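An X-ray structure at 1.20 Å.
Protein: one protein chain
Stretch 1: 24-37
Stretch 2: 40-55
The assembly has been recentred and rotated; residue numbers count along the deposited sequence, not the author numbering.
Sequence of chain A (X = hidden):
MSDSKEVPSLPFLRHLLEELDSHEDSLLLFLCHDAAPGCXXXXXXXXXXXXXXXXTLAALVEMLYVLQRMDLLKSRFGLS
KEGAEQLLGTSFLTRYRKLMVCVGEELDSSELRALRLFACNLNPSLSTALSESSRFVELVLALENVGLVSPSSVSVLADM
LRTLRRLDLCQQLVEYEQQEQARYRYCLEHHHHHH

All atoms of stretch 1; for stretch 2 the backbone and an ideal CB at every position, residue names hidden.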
# COMPACT_ATOMS: atom_id res chain seq x y z
N GLU A 24 -7.38 -5.56 6.63
CA GLU A 24 -6.25 -6.11 5.90
C GLU A 24 -6.60 -6.30 4.43
O GLU A 24 -5.76 -6.07 3.56
CB GLU A 24 -5.82 -7.43 6.54
CG GLU A 24 -5.30 -7.26 7.96
CD GLU A 24 -5.10 -8.57 8.68
OE1 GLU A 24 -6.05 -9.37 8.74
OE2 GLU A 24 -3.98 -8.80 9.19
N ASP A 25 -7.83 -6.72 4.14
CA ASP A 25 -8.26 -6.90 2.76
C ASP A 25 -8.16 -5.58 2.01
O ASP A 25 -7.69 -5.53 0.87
CB ASP A 25 -9.72 -7.37 2.68
CG ASP A 25 -9.92 -8.78 3.19
OD1 ASP A 25 -8.96 -9.58 3.16
OD2 ASP A 25 -11.06 -9.10 3.60
N SER A 26 -8.60 -4.50 2.65
CA SER A 26 -8.56 -3.18 2.05
C SER A 26 -7.12 -2.76 1.75
O SER A 26 -6.84 -2.16 0.71
CB SER A 26 -9.22 -2.15 2.98
OG SER A 26 -9.20 -0.86 2.41
N LEU A 27 -6.22 -3.06 2.67
CA LEU A 27 -4.82 -2.71 2.48
C LEU A 27 -4.23 -3.46 1.29
O LEU A 27 -3.50 -2.88 0.49
CB LEU A 27 -4.00 -3.00 3.74
CG LEU A 27 -4.44 -2.26 5.01
CD1 LEU A 27 -3.51 -2.60 6.16
CD2 LEU A 27 -4.44 -0.76 4.75
N LEU A 28 -4.56 -4.74 1.16
CA LEU A 28 -4.04 -5.51 0.05
C LEU A 28 -4.62 -5.02 -1.27
O LEU A 28 -3.91 -4.92 -2.27
CB LEU A 28 -4.34 -7.00 0.23
CG LEU A 28 -3.60 -7.70 1.38
CD1 LEU A 28 -3.81 -9.20 1.27
CD2 LEU A 28 -2.11 -7.37 1.32
N LEU A 29 -5.91 -4.70 -1.27
CA LEU A 29 -6.53 -4.20 -2.49
C LEU A 29 -5.83 -2.91 -2.92
O LEU A 29 -5.61 -2.68 -4.11
CB LEU A 29 -8.03 -3.95 -2.28
CG LEU A 29 -8.92 -5.20 -2.33
CD1 LEU A 29 -10.35 -4.82 -2.01
CD2 LEU A 29 -8.83 -5.84 -3.71
N PHE A 30 -5.48 -2.07 -1.95
CA PHE A 30 -4.78 -0.82 -2.25
C PHE A 30 -3.40 -1.13 -2.84
O PHE A 30 -2.99 -0.51 -3.83
CB PHE A 30 -4.63 0.00 -0.97
CG PHE A 30 -3.78 1.23 -1.13
CD1 PHE A 30 -4.31 2.42 -1.63
CD2 PHE A 30 -2.44 1.19 -0.79
CE1 PHE A 30 -3.50 3.55 -1.78
CE2 PHE A 30 -1.63 2.31 -0.93
CZ PHE A 30 -2.16 3.50 -1.43
N LEU A 31 -2.69 -2.08 -2.25
CA LEU A 31 -1.37 -2.45 -2.75
C LEU A 31 -1.44 -2.93 -4.19
O LEU A 31 -0.49 -2.76 -4.96
CB LEU A 31 -0.76 -3.55 -1.88
CG LEU A 31 -0.26 -3.16 -0.48
CD1 LEU A 31 0.25 -4.41 0.23
CD2 LEU A 31 0.85 -2.12 -0.59
N CYS A 32 -2.57 -3.53 -4.56
CA CYS A 32 -2.78 -4.06 -5.90
C CYS A 32 -3.51 -3.09 -6.82
O CYS A 32 -3.90 -3.46 -7.92
CB CYS A 32 -3.60 -5.35 -5.84
SG CYS A 32 -2.85 -6.70 -4.91
N HIS A 33 -3.67 -1.85 -6.38
CA HIS A 33 -4.41 -0.86 -7.16
C HIS A 33 -3.96 -0.65 -8.60
O HIS A 33 -4.80 -0.56 -9.50
CB HIS A 33 -4.40 0.49 -6.43
CG HIS A 33 -5.33 1.50 -7.01
ND1 HIS A 33 -6.70 1.42 -6.89
CD2 HIS A 33 -5.09 2.62 -7.74
CE1 HIS A 33 -7.26 2.43 -7.52
NE2 HIS A 33 -6.30 3.18 -8.04
N ASP A 34 -2.65 -0.57 -8.83
CA ASP A 34 -2.14 -0.35 -10.18
C ASP A 34 -2.18 -1.60 -11.06
O ASP A 34 -2.52 -1.53 -12.24
CB ASP A 34 -0.70 0.15 -10.13
CG ASP A 34 -0.54 1.38 -9.27
OD1 ASP A 34 -1.26 2.37 -9.52
OD2 ASP A 34 0.30 1.36 -8.35
N ALA A 35 -1.84 -2.74 -10.47
CA ALA A 35 -1.81 -3.99 -11.22
C ALA A 35 -3.17 -4.64 -11.43
O ALA A 35 -3.42 -5.24 -12.48
CB ALA A 35 -0.87 -4.98 -10.53
N ALA A 36 -4.05 -4.53 -10.45
CA ALA A 36 -5.38 -5.13 -10.54
C ALA A 36 -6.48 -4.07 -10.52
O ALA A 36 -7.16 -3.88 -9.52
CB ALA A 36 -5.59 -6.10 -9.39
N PRO A 37 -6.66 -3.37 -11.66
CA PRO A 37 -7.68 -2.32 -11.79
C PRO A 37 -9.11 -2.85 -11.81
O PRO A 37 -9.39 -3.90 -12.40
CB PRO A 37 -7.29 -1.65 -13.10
CG PRO A 37 -6.79 -2.80 -13.91
CD PRO A 37 -5.92 -3.54 -12.92
N UNK A 40 -12.64 -5.43 -6.64
CA UNK A 40 -13.32 -5.02 -5.41
C UNK A 40 -13.08 -6.01 -4.28
O UNK A 40 -13.28 -5.69 -3.11
CB UNK A 40 -14.82 -4.87 -5.66
N UNK A 41 -12.66 -7.22 -4.64
CA UNK A 41 -12.38 -8.26 -3.65
C UNK A 41 -10.93 -8.72 -3.78
O UNK A 41 -10.35 -8.65 -4.86
CB UNK A 41 -13.34 -9.44 -3.82
N UNK A 42 -10.36 -9.18 -2.68
CA UNK A 42 -8.97 -9.64 -2.69
C UNK A 42 -8.80 -10.82 -3.64
O UNK A 42 -7.77 -10.96 -4.30
CB UNK A 42 -8.52 -10.03 -1.28
N UNK A 43 -9.82 -11.68 -3.71
CA UNK A 43 -9.78 -12.83 -4.59
C UNK A 43 -9.56 -12.38 -6.03
O UNK A 43 -8.73 -12.93 -6.75
CB UNK A 43 -11.07 -13.65 -4.47
N UNK A 44 -10.32 -11.36 -6.45
CA UNK A 44 -10.20 -10.83 -7.80
C UNK A 44 -8.79 -10.31 -8.04
O UNK A 44 -8.19 -10.58 -9.08
CB UNK A 44 -11.23 -9.72 -8.04
N UNK A 45 -8.28 -9.54 -7.08
CA UNK A 45 -6.94 -8.97 -7.20
C UNK A 45 -5.89 -10.06 -7.39
O UNK A 45 -5.04 -9.96 -8.27
CB UNK A 45 -6.61 -8.13 -5.96
N UNK A 46 -5.96 -11.11 -6.57
CA UNK A 46 -5.00 -12.20 -6.68
C UNK A 46 -5.10 -12.91 -8.02
O UNK A 46 -4.08 -13.25 -8.63
CB UNK A 46 -5.21 -13.20 -5.54
N UNK A 47 -6.32 -13.12 -8.49
CA UNK A 47 -6.53 -13.78 -9.77
C UNK A 47 -5.91 -12.92 -10.87
O UNK A 47 -5.27 -13.44 -11.79
CB UNK A 47 -8.02 -14.02 -10.03
N UNK A 48 -6.10 -11.61 -10.78
CA UNK A 48 -5.55 -10.70 -11.77
C UNK A 48 -4.03 -10.77 -11.75
O UNK A 48 -3.39 -10.79 -12.81
CB UNK A 48 -6.03 -9.27 -11.52
N UNK A 49 -3.44 -10.80 -10.56
CA UNK A 49 -1.99 -10.87 -10.45
C UNK A 49 -1.49 -12.20 -11.01
O UNK A 49 -0.45 -12.26 -11.65
CB UNK A 49 -1.55 -10.70 -9.00
N UNK A 50 -2.25 -13.27 -10.76
CA UNK A 50 -1.87 -14.59 -11.26
C UNK A 50 -1.84 -14.59 -12.79
O UNK A 50 -0.93 -15.14 -13.40
CB UNK A 50 -2.84 -15.66 -10.75
N UNK A 51 -2.83 -13.95 -13.39
CA UNK A 51 -2.93 -13.86 -14.85
C UNK A 51 -1.71 -13.18 -15.45
O UNK A 51 -1.30 -13.49 -16.57
CB UNK A 51 -4.20 -13.10 -15.25
N UNK A 52 -1.14 -12.25 -14.70
CA UNK A 52 0.02 -11.49 -15.15
C UNK A 52 1.33 -12.08 -14.65
O UNK A 52 2.40 -11.56 -14.95
CB UNK A 52 -0.10 -10.04 -14.69
N UNK A 53 1.23 -13.16 -13.89
CA UNK A 53 2.40 -13.82 -13.30
C UNK A 53 3.15 -12.83 -12.42
O UNK A 53 4.38 -12.77 -12.41
CB UNK A 53 3.32 -14.38 -14.39
N UNK A 54 2.39 -12.03 -11.67
CA UNK A 54 2.97 -11.06 -10.76
C UNK A 54 2.78 -11.55 -9.34
O UNK A 54 3.34 -10.98 -8.40
CB UNK A 54 2.35 -9.68 -10.95
N UNK A 55 2.00 -12.62 -9.18
CA UNK A 55 1.73 -13.19 -7.87
C UNK A 55 2.80 -14.21 -7.52
O UNK A 55 2.56 -15.42 -7.51
CB UNK A 55 0.34 -13.83 -7.83

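At position 40 the CB points away from stretch 1, with nothing of it within 5.5 Å, so most side chains would fit. The residue is Thr40; its backbone does the touching, with O 3.2 Å from Leu29 CD1. Position 41 also points away, but its extended backbone (phi/psi -122/152) directly precedes a helix, a site suited to Ser, Thr, Asp or Asn. Thr41 fills it, and its OG1 accepts from N of position 44 at 3.2 Å, capping the first turn.

Position 42 opens the helix with its CB sideways, 4.5 Å from Asp25 OD1 and 4.9 Å from Leu29 CD2. The site is mixed, leucine carbons beside a carboxylate: Val, Ile or Leu would suit the carbons, and Thr or a basic side chain turned to the carboxylate is also plausible. Val42 (t) takes the apolar option, placing CG2 3.5 Å from Asp25 CB and 4.3 Å from Leu29 CG, while CG1 lies 4.3 Å from Leu28 CD1.

Position 43 faces away and is open; it is Thr43. Position 44 points sideways into space free of stretch 1, where a polar side chain could fold back on the helix start. Gln44 does so: its OE1 accepts from Thr40 N at 2.8 Å.

Position 45 points at stretch 1, its ideal CB already 3.9 Å from Leu29 CD2 and 4.1 Å from both Cys32 CB and Ala36 CB. With three neighbours at contact distance, a small residue, Ala or perhaps Gly or Ser, is expected. Ala45 packs its methyl among them.

Positions 46 and 47 could vary; they are Leu46 and Cys47. At position 48 the CB points toward stretch 1, 3.8 Å from Ala36 CB and 4.9 Å from Ala35 O, so a small residue, possibly polar, suits. Ser48 adds a hydroxyl whose OG is 3.1 Å from a water; that water donates to Pro37 O at 2.9 Å, linking the stretches.

Position 49 has a sideways CB beyond 5.5 Å, so a longer apolar chain such as Leu or Met is needed to reach Cys32 and Ala35. Leu49 (m, t) brings CD1 to 3.7 Å from Cys32 SG and CD2 to 3.5 Å from Ala35 CB.

Positions 50 and 51, out of reach, are Ser50 and Gln51. Position 52 points toward stretch 1 from a distance, where a long polar chain could approach Ala35 O; it is Gln52. Positive phi at position 53 would favour Gly or Asn, yet Arg53 adopts it. Position 54 also points toward stretch 1, and a long chain can reach it: extended Lys54 brings NZ 4.0 Å from Ala35 CB. Position 55 is Leu55.

Stretch 2, residues 40-55: TTVTQALCSLSQQRKL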
# COMPACT_ATOMS: atom_id res chain seq x y z
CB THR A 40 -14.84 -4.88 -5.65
OG1 THR A 40 -15.37 -6.11 -6.15
CG2 THR A 40 -15.12 -3.77 -6.65
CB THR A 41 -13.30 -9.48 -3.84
OG1 THR A 41 -12.99 -10.12 -5.09
CG2 THR A 41 -14.76 -9.06 -3.85
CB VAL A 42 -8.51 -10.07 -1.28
CG1 VAL A 42 -7.04 -10.45 -1.31
CG2 VAL A 42 -8.75 -8.94 -0.30
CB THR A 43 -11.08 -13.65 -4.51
OG1 THR A 43 -11.22 -14.20 -3.19
CG2 THR A 43 -11.07 -14.80 -5.51
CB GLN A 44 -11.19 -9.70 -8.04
CG GLN A 44 -12.64 -10.10 -7.99
CD GLN A 44 -13.56 -8.95 -8.37
OE1 GLN A 44 -13.43 -7.84 -7.84
NE2 GLN A 44 -14.49 -9.20 -9.28
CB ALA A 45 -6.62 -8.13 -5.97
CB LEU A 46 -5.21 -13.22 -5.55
CG LEU A 46 -4.95 -12.71 -4.13
CD1 LEU A 46 -5.13 -13.86 -3.15
CD2 LEU A 46 -3.55 -12.15 -4.02
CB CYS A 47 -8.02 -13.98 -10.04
SG CYS A 47 -8.83 -15.13 -8.89
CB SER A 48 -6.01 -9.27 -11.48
OG SER A 48 -5.51 -8.39 -12.47
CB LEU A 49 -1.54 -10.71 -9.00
CG LEU A 49 -1.77 -9.34 -8.36
CD1 LEU A 49 -1.22 -9.36 -6.94
CD2 LEU A 49 -1.10 -8.25 -9.18
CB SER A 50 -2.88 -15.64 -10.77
OG SER A 50 -2.91 -15.69 -9.35
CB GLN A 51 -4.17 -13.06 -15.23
CG GLN A 51 -5.49 -13.74 -14.96
CD GLN A 51 -6.65 -12.77 -14.97
OE1 GLN A 51 -6.65 -11.81 -15.73
NE2 GLN A 51 -7.63 -13.01 -14.11
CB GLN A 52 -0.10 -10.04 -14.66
CG GLN A 52 -1.30 -9.29 -15.21
CD GLN A 52 -1.56 -7.99 -14.48
OE1 GLN A 52 -2.34 -7.93 -13.53
NE2 GLN A 52 -0.89 -6.93 -14.92
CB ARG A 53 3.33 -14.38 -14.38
CG ARG A 53 4.26 -15.45 -13.83
CD ARG A 53 5.05 -16.15 -14.91
NE ARG A 53 5.77 -17.30 -14.38
CZ ARG A 53 6.73 -17.22 -13.46
NH1 ARG A 53 7.09 -16.05 -12.97
NH2 ARG A 53 7.33 -18.33 -13.03
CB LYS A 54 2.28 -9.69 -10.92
CG LYS A 54 2.57 -9.00 -12.24
CD LYS A 54 1.84 -7.67 -12.32
CE LYS A 54 2.11 -6.97 -13.65
NZ LYS A 54 1.37 -5.68 -13.74
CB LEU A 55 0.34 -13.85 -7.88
CG LEU A 55 -0.34 -14.16 -6.55
CD1 LEU A 55 -0.39 -12.92 -5.68
CD2 LEU A 55 -1.74 -14.67 -6.82
O HOH W 1 -7.85 -6.36 -12.75
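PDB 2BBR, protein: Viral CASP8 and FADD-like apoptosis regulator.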